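Local coordinates for hydrolase (Rhizobium meliloti, PDB 5HOE) that acts as a carbohydrate acetylesterase of the GDSL (SGNH) hydrolase family, hydrolysing the ester bonds of acetylated carbohydrates and working as an octamer, at the interface of chains A and B and the interface of chains A and C. Numbering follows the deposited sequence. Chains: chain A/B/C, Hydrolase.

Contact 1: the interface of chains A and B. Residues chain A 65, 87, 90-91, 94-95; chain B 65, 70, 87, 91, 95.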
# COMPACT_ATOMS: atom_id res chain seq x y z
N GLU A 65 4.68 -24.80 17.15
CA GLU A 65 4.47 -23.87 16.03
C GLU A 65 5.75 -23.82 15.17
O GLU A 65 6.47 -22.82 15.15
CB GLU A 65 4.06 -22.48 16.52
CG GLU A 65 2.69 -22.42 17.20
CD GLU A 65 1.50 -22.62 16.28
OE1 GLU A 65 1.67 -22.76 15.06
OE2 GLU A 65 0.37 -22.60 16.82
N TYR A 87 3.27 -13.76 12.09
CA TYR A 87 2.41 -14.77 12.72
C TYR A 87 2.53 -14.83 14.24
O TYR A 87 1.57 -15.21 14.92
CB TYR A 87 2.79 -16.14 12.14
CG TYR A 87 2.05 -17.42 12.53
CD1 TYR A 87 2.41 -18.17 13.66
CD2 TYR A 87 1.04 -17.93 11.72
CE1 TYR A 87 1.75 -19.36 13.98
CE2 TYR A 87 0.39 -19.11 12.03
CZ TYR A 87 0.75 -19.83 13.15
OH TYR A 87 0.08 -21.01 13.44
N MET A 90 -0.27 -13.23 16.70
CA MET A 90 -1.50 -14.04 16.65
C MET A 90 -1.33 -15.37 17.40
O MET A 90 -2.25 -15.82 18.11
CB MET A 90 -1.86 -14.31 15.17
CG MET A 90 -2.38 -13.09 14.39
SD MET A 90 -2.87 -13.45 12.68
CE MET A 90 -1.48 -12.88 11.71
N ALA A 91 -0.18 -16.02 17.25
CA ALA A 91 0.00 -17.30 17.93
C ALA A 91 0.07 -17.13 19.43
O ALA A 91 -0.49 -17.94 20.19
CB ALA A 91 1.28 -17.97 17.42
N SER A 94 -3.38 -16.67 20.80
CA SER A 94 -4.13 -17.91 20.68
C SER A 94 -3.76 -18.92 21.76
O SER A 94 -4.55 -19.84 22.03
CB SER A 94 -3.87 -18.56 19.33
OG SER A 94 -4.23 -17.75 18.24
N HIS A 95 -2.57 -18.82 22.34
CA HIS A 95 -2.08 -19.86 23.24
C HIS A 95 -1.89 -19.42 24.68
O HIS A 95 -1.49 -20.25 25.50
CB HIS A 95 -0.81 -20.49 22.67
CG HIS A 95 -1.06 -21.19 21.38
ND1 HIS A 95 -1.98 -22.22 21.25
CD2 HIS A 95 -0.57 -20.98 20.13
CE1 HIS A 95 -2.02 -22.61 19.99
NE2 HIS A 95 -1.18 -21.88 19.30
N GLU B 65 -6.22 -24.14 17.63
CA GLU B 65 -5.93 -22.80 17.08
C GLU B 65 -7.17 -21.92 17.28
O GLU B 65 -7.85 -21.53 16.32
CB GLU B 65 -5.51 -22.87 15.61
CG GLU B 65 -4.17 -23.58 15.41
CD GLU B 65 -2.92 -22.81 15.86
OE1 GLU B 65 -3.03 -21.67 16.33
OE2 GLU B 65 -1.80 -23.37 15.75
N ARG B 70 -11.56 -13.54 16.81
CA ARG B 70 -11.21 -13.83 15.42
C ARG B 70 -12.46 -13.82 14.53
O ARG B 70 -13.52 -14.33 14.92
CB ARG B 70 -10.52 -15.20 15.33
CG ARG B 70 -10.30 -15.71 13.92
CD ARG B 70 -9.55 -17.01 13.97
NE ARG B 70 -8.11 -16.85 14.09
CZ ARG B 70 -7.29 -17.75 14.63
NH1 ARG B 70 -7.74 -18.85 15.22
NH2 ARG B 70 -5.98 -17.52 14.58
N TYR B 87 -4.25 -15.93 8.77
CA TYR B 87 -3.43 -16.84 9.57
C TYR B 87 -3.57 -18.30 9.16
O TYR B 87 -2.64 -19.07 9.37
CB TYR B 87 -3.84 -16.70 11.06
CG TYR B 87 -3.13 -17.51 12.17
CD1 TYR B 87 -3.51 -18.83 12.49
CD2 TYR B 87 -2.18 -16.91 12.98
CE1 TYR B 87 -2.88 -19.54 13.54
CE2 TYR B 87 -1.55 -17.59 14.04
CZ TYR B 87 -1.90 -18.91 14.32
OH TYR B 87 -1.24 -19.57 15.35
N ALA B 91 -0.98 -21.63 9.42
CA ALA B 91 -1.26 -22.66 10.41
C ALA B 91 -1.36 -24.03 9.76
O ALA B 91 -0.89 -25.02 10.33
CB ALA B 91 -2.56 -22.31 11.12
N HIS B 95 1.20 -27.56 10.46
CA HIS B 95 0.67 -28.71 11.16
C HIS B 95 0.39 -29.92 10.28
O HIS B 95 -0.09 -30.94 10.78
CB HIS B 95 -0.58 -28.31 11.94
CG HIS B 95 -0.29 -27.34 13.03
ND1 HIS B 95 0.44 -27.68 14.15
CD2 HIS B 95 -0.61 -26.03 13.17
CE1 HIS B 95 0.56 -26.61 14.93
NE2 HIS B 95 -0.07 -25.60 14.36
O HOH W 1 -4.98 -19.57 16.28
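A:Glu65 OE1, a carboxylate oxygen, is approached from both chains at the two-fold axis, where the helices 84-95 of two subunits of the octamer are held together. The phenol A:Tyr87 OH donates to A:Glu65 OE1 at 2.9 Å, from above the carboxylate plane, while B:His95 NE2 reaches across in a weak bond of 3.4 Å. The other oxygen, A:Glu65 OE2, accepts from A:His95 NE2 through its anti lone pair at 3.0 Å. B:Glu65 is held likewise by its own tyrosine and histidine, and the two carboxylates meet tip to tip, planes 60° apart. A:Glu65 OE2 and B:Glu65 OE2 lie 2.5 Å apart, too close for two bare acceptors, which suggests a shared proton, though none is seen. Beside them the rings of A:Tyr87 and B:Tyr87 stack, centroids 4.0 Å and planes 12° apart, each CG anti to its backbone N (chi1 -178° in A:Tyr87). A:Tyr87 OH and B:Tyr87 OH are 2.7 Å apart, close enough for a hydrogen bond, though one would have to share or give up its bond to Glu65. A:Met90 runs antiparallel alongside B:Tyr87, its CB 3.4 Å from ring atom CD2. A water joins A:Ser94 OG, B:Glu65 OE1 and both terminal nitrogens of B:Arg70, whose NH2 also lies over the B:Tyr87 face turned away from A:Tyr87.

Contact 2: the interface of chains A and B. Residues chain A 38-41; chain B 141-143.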
# COMPACT_ATOMS: atom_id res chain seq x y z
N PRO A 38 10.53 -33.38 -2.11
CA PRO A 38 9.83 -33.18 -0.84
C PRO A 38 10.21 -34.23 0.20
O PRO A 38 10.98 -35.16 -0.12
CB PRO A 38 8.35 -33.35 -1.23
CG PRO A 38 8.39 -34.29 -2.38
CD PRO A 38 9.65 -33.96 -3.14
N THR A 39 9.70 -34.08 1.43
CA THR A 39 10.01 -35.03 2.49
C THR A 39 8.85 -35.13 3.48
O THR A 39 7.89 -34.36 3.44
CB THR A 39 11.29 -34.65 3.24
OG1 THR A 39 11.74 -35.77 3.99
CG2 THR A 39 11.03 -33.49 4.22
N LEU A 40 8.99 -36.09 4.40
CA LEU A 40 8.01 -36.37 5.43
C LEU A 40 8.45 -35.77 6.75
O LEU A 40 9.58 -35.28 6.89
CB LEU A 40 7.86 -37.89 5.59
CG LEU A 40 7.39 -38.64 4.35
CD1 LEU A 40 7.59 -40.13 4.55
CD2 LEU A 40 5.92 -38.35 4.04
N ARG A 41 7.53 -35.79 7.72
CA ARG A 41 7.73 -35.23 9.05
C ARG A 41 8.11 -36.32 10.04
O ARG A 41 7.53 -37.41 10.04
CB ARG A 41 6.42 -34.58 9.52
CG ARG A 41 6.57 -33.63 10.72
CD ARG A 41 5.22 -33.04 11.07
NE ARG A 41 5.36 -32.03 12.11
CZ ARG A 41 4.35 -31.40 12.68
NH1 ARG A 41 3.10 -31.67 12.31
NH2 ARG A 41 4.61 -30.48 13.62
N THR B 141 6.33 -30.92 1.17
CA THR B 141 5.88 -32.24 1.60
C THR B 141 4.97 -32.85 0.53
O THR B 141 4.42 -32.13 -0.31
CB THR B 141 5.08 -32.20 2.91
OG1 THR B 141 3.70 -31.88 2.61
CG2 THR B 141 5.66 -31.19 3.89
N PRO B 142 4.78 -34.16 0.56
CA PRO B 142 3.79 -34.82 -0.30
C PRO B 142 2.42 -34.98 0.33
O PRO B 142 1.60 -35.74 -0.21
CB PRO B 142 4.42 -36.20 -0.48
CG PRO B 142 4.99 -36.49 0.88
CD PRO B 142 5.54 -35.15 1.36
N TYR B 143 2.13 -34.33 1.45
CA TYR B 143 0.91 -34.65 2.17
C TYR B 143 -0.32 -34.09 1.45
O TYR B 143 -0.26 -33.00 0.86
CB TYR B 143 0.97 -34.09 3.59
CG TYR B 143 2.00 -34.76 4.48
CD1 TYR B 143 1.91 -36.13 4.75
CD2 TYR B 143 3.05 -34.04 5.06
CE1 TYR B 143 2.84 -36.74 5.57
CE2 TYR B 143 3.99 -34.67 5.88
CZ TYR B 143 3.88 -36.01 6.12
OH TYR B 143 4.81 -36.62 6.94
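A:Arg41 offers its backbone N-H to the phenol of B:Tyr143 where loops of two GDSL-family hydrolase subunits meet, adding to the two-fold A/B interface of the octamer. The bond from A:Arg41 N to B:Tyr143 OH is 3.0 Å long and nearly straight, 165° at the hydrogen, with the phenol oxygen as acceptor. A:Leu40 crosses the tyrosine at about a right angle; of its two methyls CD2 is the one that meets the ring, while CA and CB lie against the hydroxyl. A:Leu40 CD2 sits 3.7 Å from B:Tyr143 CZ, off the ring plane but beyond the rim, near CE1, CZ and the hydroxyl. The same methyl also meets the ring of B:Pro142, with A:Leu40 CD2 3.8 Å from B:Pro142 CG, and so touches both proline and tyrosine. Further along the strip, B:Pro142 CD packs against the carbonyl A:Thr39 O at 3.2 Å, and A:Pro38 CB lies 3.9 Å from B:Thr141 CA. Behind this first shell, B:Thr141 puts OG1 between its backbone N and carbonyl carbon (chi1 84°), the more crowded rotamer, which points the hydroxyl back toward the backbone two residues on. There B:Thr141 OG1 accepts from B:Tyr143 N at 3.1 Å, with 167° at the hydrogen, and so helps fix the backbone from which the tyrosine springs. On the opposing chain, a cis peptide bond precedes A:Pro38 and sets the course of the loop as it enters the contact.

Contact 3: the interface of chains A and B. Residues chain A 28, 67, 70, 79, 81-82; chain B 89-90, 93-94, 139.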
# COMPACT_ATOMS: atom_id res chain seq x y z
N TRP A 28 9.46 -28.06 13.08
CA TRP A 28 8.45 -28.88 12.40
C TRP A 28 8.87 -30.34 12.33
O TRP A 28 8.07 -31.26 12.55
CB TRP A 28 8.18 -28.33 10.99
CG TRP A 28 7.10 -29.09 10.25
CD1 TRP A 28 5.75 -29.00 10.46
CD2 TRP A 28 7.27 -30.04 9.18
NE1 TRP A 28 5.08 -29.83 9.60
CE2 TRP A 28 5.98 -30.49 8.82
CE3 TRP A 28 8.39 -30.57 8.52
CZ2 TRP A 28 5.77 -31.43 7.81
CZ3 TRP A 28 8.17 -31.52 7.52
CH2 TRP A 28 6.87 -31.94 7.18
N LEU A 67 7.32 -24.14 11.30
CA LEU A 67 6.96 -23.96 9.90
C LEU A 67 8.21 -24.00 9.04
O LEU A 67 9.11 -23.17 9.19
CB LEU A 67 6.21 -22.64 9.70
CG LEU A 67 5.87 -22.27 8.26
CD1 LEU A 67 4.90 -23.29 7.66
CD2 LEU A 67 5.26 -20.86 8.22
N ARG A 70 10.52 -20.89 7.52
CA ARG A 70 10.21 -19.66 8.26
C ARG A 70 11.46 -18.87 8.60
O ARG A 70 12.49 -19.42 9.02
CB ARG A 70 9.46 -20.00 9.56
CG ARG A 70 9.16 -18.79 10.44
CD ARG A 70 8.39 -19.20 11.66
NE ARG A 70 6.96 -19.20 11.44
CZ ARG A 70 6.08 -19.98 12.07
NH1 ARG A 70 6.45 -20.92 12.92
NH2 ARG A 70 4.80 -19.81 11.83
N ASP A 79 6.70 -17.15 -1.13
CA ASP A 79 5.74 -17.77 -0.21
C ASP A 79 5.38 -16.77 0.87
O ASP A 79 6.23 -16.39 1.69
CB ASP A 79 6.37 -19.03 0.38
CG ASP A 79 5.41 -19.87 1.18
OD1 ASP A 79 4.43 -19.32 1.72
OD2 ASP A 79 5.66 -21.09 1.28
N ARG A 81 3.75 -17.16 3.54
CA ARG A 81 3.51 -17.74 4.86
C ARG A 81 4.71 -17.64 5.81
O ARG A 81 4.58 -18.03 6.97
CB ARG A 81 3.15 -19.23 4.69
CG ARG A 81 1.82 -19.50 3.95
CD ARG A 81 1.62 -20.98 3.63
NE ARG A 81 2.55 -21.44 2.59
CZ ARG A 81 2.51 -22.64 2.01
NH1 ARG A 81 1.56 -23.52 2.33
NH2 ARG A 81 3.41 -22.96 1.10
N LEU A 82 5.87 -17.13 5.35
CA LEU A 82 7.14 -17.48 5.97
C LEU A 82 7.72 -16.43 6.92
O LEU A 82 8.76 -16.69 7.53
CB LEU A 82 8.17 -17.86 4.90
CG LEU A 82 7.73 -18.99 3.98
CD1 LEU A 82 8.83 -19.31 2.96
CD2 LEU A 82 7.34 -20.23 4.76
N PRO B 89 -3.61 -20.19 6.29
CA PRO B 89 -2.60 -20.88 5.44
C PRO B 89 -1.31 -21.19 6.18
O PRO B 89 -0.80 -22.31 6.04
CB PRO B 89 -2.41 -19.92 4.26
CG PRO B 89 -3.77 -19.24 4.16
CD PRO B 89 -4.15 -19.00 5.60
N MET B 90 -0.79 -20.25 6.97
CA MET B 90 0.41 -20.51 7.76
C MET B 90 0.18 -21.64 8.77
O MET B 90 1.04 -22.50 8.98
CB MET B 90 0.82 -19.23 8.51
CG MET B 90 1.40 -18.13 7.60
SD MET B 90 1.88 -16.62 8.50
CE MET B 90 0.42 -15.61 8.52
N ALA B 93 0.14 -25.16 7.01
CA ALA B 93 1.46 -25.66 6.62
C ALA B 93 2.30 -26.05 7.84
O ALA B 93 3.17 -26.92 7.74
CB ALA B 93 2.18 -24.60 5.79
N SER B 94 2.06 -25.39 8.97
CA SER B 94 2.77 -25.69 10.21
C SER B 94 2.36 -27.02 10.82
O SER B 94 3.10 -27.57 11.65
CB SER B 94 2.53 -24.61 11.26
OG SER B 94 2.97 -23.33 10.83
N VAL B 139 4.71 -26.75 2.82
CA VAL B 139 6.05 -26.37 2.40
C VAL B 139 6.85 -27.66 2.23
O VAL B 139 7.28 -28.27 3.22
CB VAL B 139 6.74 -25.44 3.40
CG1 VAL B 139 8.14 -25.06 2.90
CG2 VAL B 139 5.93 -24.19 3.64
O HOH W 2 3.69 -22.05 13.17
O HOH W 3 -1.13 -23.54 3.50
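A:Arg81 starts with CG anti to its carbonyl carbon (chi1 -65°) and bends at chi3 (-70°), which lays its aliphatic part beside helix 84-95 of chain B and swings the guanidinium toward A:Asp79. The stem lies alongside B:Met90, pointing the other way, with A:Arg81 CA 3.5 Å from B:Met90 CG. The guanidinium grips the carboxylate side-on in a salt bridge within chain A. A:Arg81 NE donates to the syn lone pair of A:Asp79 OD1 at 3.0 Å, with 170° at the hydrogen, and A:Arg81 NH2 to A:Asp79 OD2 at 2.9 Å. OD1 also accepts from A:Arg81 N, so the aspartate fixes both ends of the arginine. B:Val139 CG2 lies over one guanidinium face, off toward the rim, 3.8 Å from A:Arg81 NH2. At NH1 a water relays to the helix carbonyl B:Pro89 O. Next to this, A:Leu67 CD1 packs on B:Ala93 CB at 3.5 Å, and A:Trp28 turns its indole edge to the helix, CD1 being 3.2 Å from B:Ser94 O in the ring plane. No direct polar bond crosses here; packing and bridging water join the subunits. Since A:Trp28 ends helix 25-28, which begins with the nucleophilic serine of the GDSL motif, the site may help steady the active site's surroundings.

Contact 4: the interface of chains A and C. Residues chain A 123, 126-127; chain C 77-78, 113, 163.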
# COMPACT_ATOMS: atom_id res chain seq x y z
N ASN A 123 18.86 -9.08 15.02
CA ASN A 123 17.86 -8.04 15.24
C ASN A 123 16.44 -8.52 14.91
O ASN A 123 15.48 -8.08 15.54
CB ASN A 123 18.22 -6.79 14.43
CG ASN A 123 17.46 -5.58 14.88
OD1 ASN A 123 17.50 -5.21 16.06
ND2 ASN A 123 16.78 -4.93 13.95
N GLY A 126 15.42 -10.30 17.74
CA GLY A 126 15.05 -9.32 18.75
C GLY A 126 13.62 -8.84 18.58
O GLY A 126 12.92 -8.59 19.56
N LYS A 127 13.17 -8.68 17.32
CA LYS A 127 11.78 -8.33 17.07
C LYS A 127 10.84 -9.37 17.68
O LYS A 127 9.83 -9.01 18.30
CB LYS A 127 11.54 -8.20 15.56
CG LYS A 127 10.15 -7.75 15.20
CD LYS A 127 9.96 -7.67 13.71
CE LYS A 127 8.57 -7.14 13.37
NZ LYS A 127 8.29 -7.15 11.90
N PRO C 77 12.85 -1.18 11.54
CA PRO C 77 12.13 -2.42 11.19
C PRO C 77 11.39 -3.05 12.35
O PRO C 77 10.46 -3.81 12.12
CB PRO C 77 13.23 -3.35 10.65
CG PRO C 77 14.50 -2.84 11.24
CD PRO C 77 14.31 -1.33 11.39
N ASN C 78 11.77 -2.75 13.59
CA ASN C 78 11.18 -3.41 14.74
C ASN C 78 10.20 -2.53 15.50
O ASN C 78 9.57 -3.02 16.44
CB ASN C 78 12.29 -3.88 15.69
CG ASN C 78 13.12 -5.02 15.10
OD1 ASN C 78 12.95 -5.40 13.94
ND2 ASN C 78 14.01 -5.57 15.91
N TYR C 113 22.06 -1.46 10.80
CA TYR C 113 21.02 -2.01 9.94
C TYR C 113 20.30 -0.97 9.07
O TYR C 113 19.49 -1.35 8.22
CB TYR C 113 20.01 -2.82 10.78
CG TYR C 113 19.39 -2.11 11.96
CD1 TYR C 113 18.32 -1.23 11.78
CD2 TYR C 113 19.83 -2.33 13.25
CE1 TYR C 113 17.74 -0.58 12.84
CE2 TYR C 113 19.23 -1.69 14.34
CZ TYR C 113 18.19 -0.81 14.12
OH TYR C 113 17.59 -0.19 15.19
N TRP C 163 26.07 -6.08 22.25
CA TRP C 163 24.86 -5.81 21.49
C TRP C 163 24.84 -4.37 20.99
O TRP C 163 24.51 -4.12 19.83
CB TRP C 163 23.60 -6.12 22.32
CG TRP C 163 22.35 -6.03 21.48
CD1 TRP C 163 21.33 -5.12 21.60
CD2 TRP C 163 22.01 -6.86 20.35
NE1 TRP C 163 20.39 -5.35 20.63
CE2 TRP C 163 20.78 -6.41 19.85
CE3 TRP C 163 22.64 -7.94 19.73
CZ2 TRP C 163 20.17 -6.99 18.74
CZ3 TRP C 163 22.03 -8.52 18.64
CH2 TRP C 163 20.81 -8.05 18.16
O HOH W 4 10.19 -5.76 10.42
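The direct polar link runs from the side-chain amide of C:Asn78 to the backbone of helix 118-133. C:Asn78 ND2 donates to the main-chain carbonyl A:Asn123 O at 2.9 Å, with 160° at the hydrogen. The acceptor lies in the plane of the donor amide, while the donor stands above the carbonyl plane. A second polar link passes through water. A:Lys127 stretches out fully along its chain, which carries its terminal amino group along the loop of chain C; NZ holds a water at 2.8 Å, and the water in turn meets the backbone carbonyl C:Pro77 O at 2.6 Å.

Packing surrounds these polar links. The lysine stem crosses C:Asn78 obliquely, with A:Lys127 CB 3.6 Å from C:Asn78 CG, so the C:Asn78 amide is flanked by A:Asn123 and the start of the lysine chain. A:Asn123 points CG anti to its backbone N (chi1 -165°), which sends its side-chain amide toward chain C. There that amide runs nearly parallel to the amide of C:Asn78, planes 11° apart.

Aromatic groups close the contact. A:Asn123 ND2 stands 4.0 Å above the ring plane of C:Tyr113, offset toward the rim. C:Trp163 presents an edge, its CH2 lying 3.8 Å from A:Asn123 N. Through a direct bond, bridging water and modest packing, this patch joins subunits that are not related by an exact two-fold, and it probably helps build the octamer.

Contacts 1, 2 and 3 belong to one two-fold interface between chains A and B, whereas contact 4 joins chain A to chain C. The centres of the C-alpha atoms of contacts 1 and 3 are about 11 Å apart, and both use helix 84-95, including residues 90 and 94. By the same measure contact 2 lies about 13 Å from contact 3 and about 22 Å from contact 1, placing loop contacts beyond the helix-based core. Contact 4, again between C-alpha centres, lies about 22 to 33 Å from the others and uses helix 118-133. Each subunit therefore carries separate surfaces for two partners, which is consistent with assembly into an octamer.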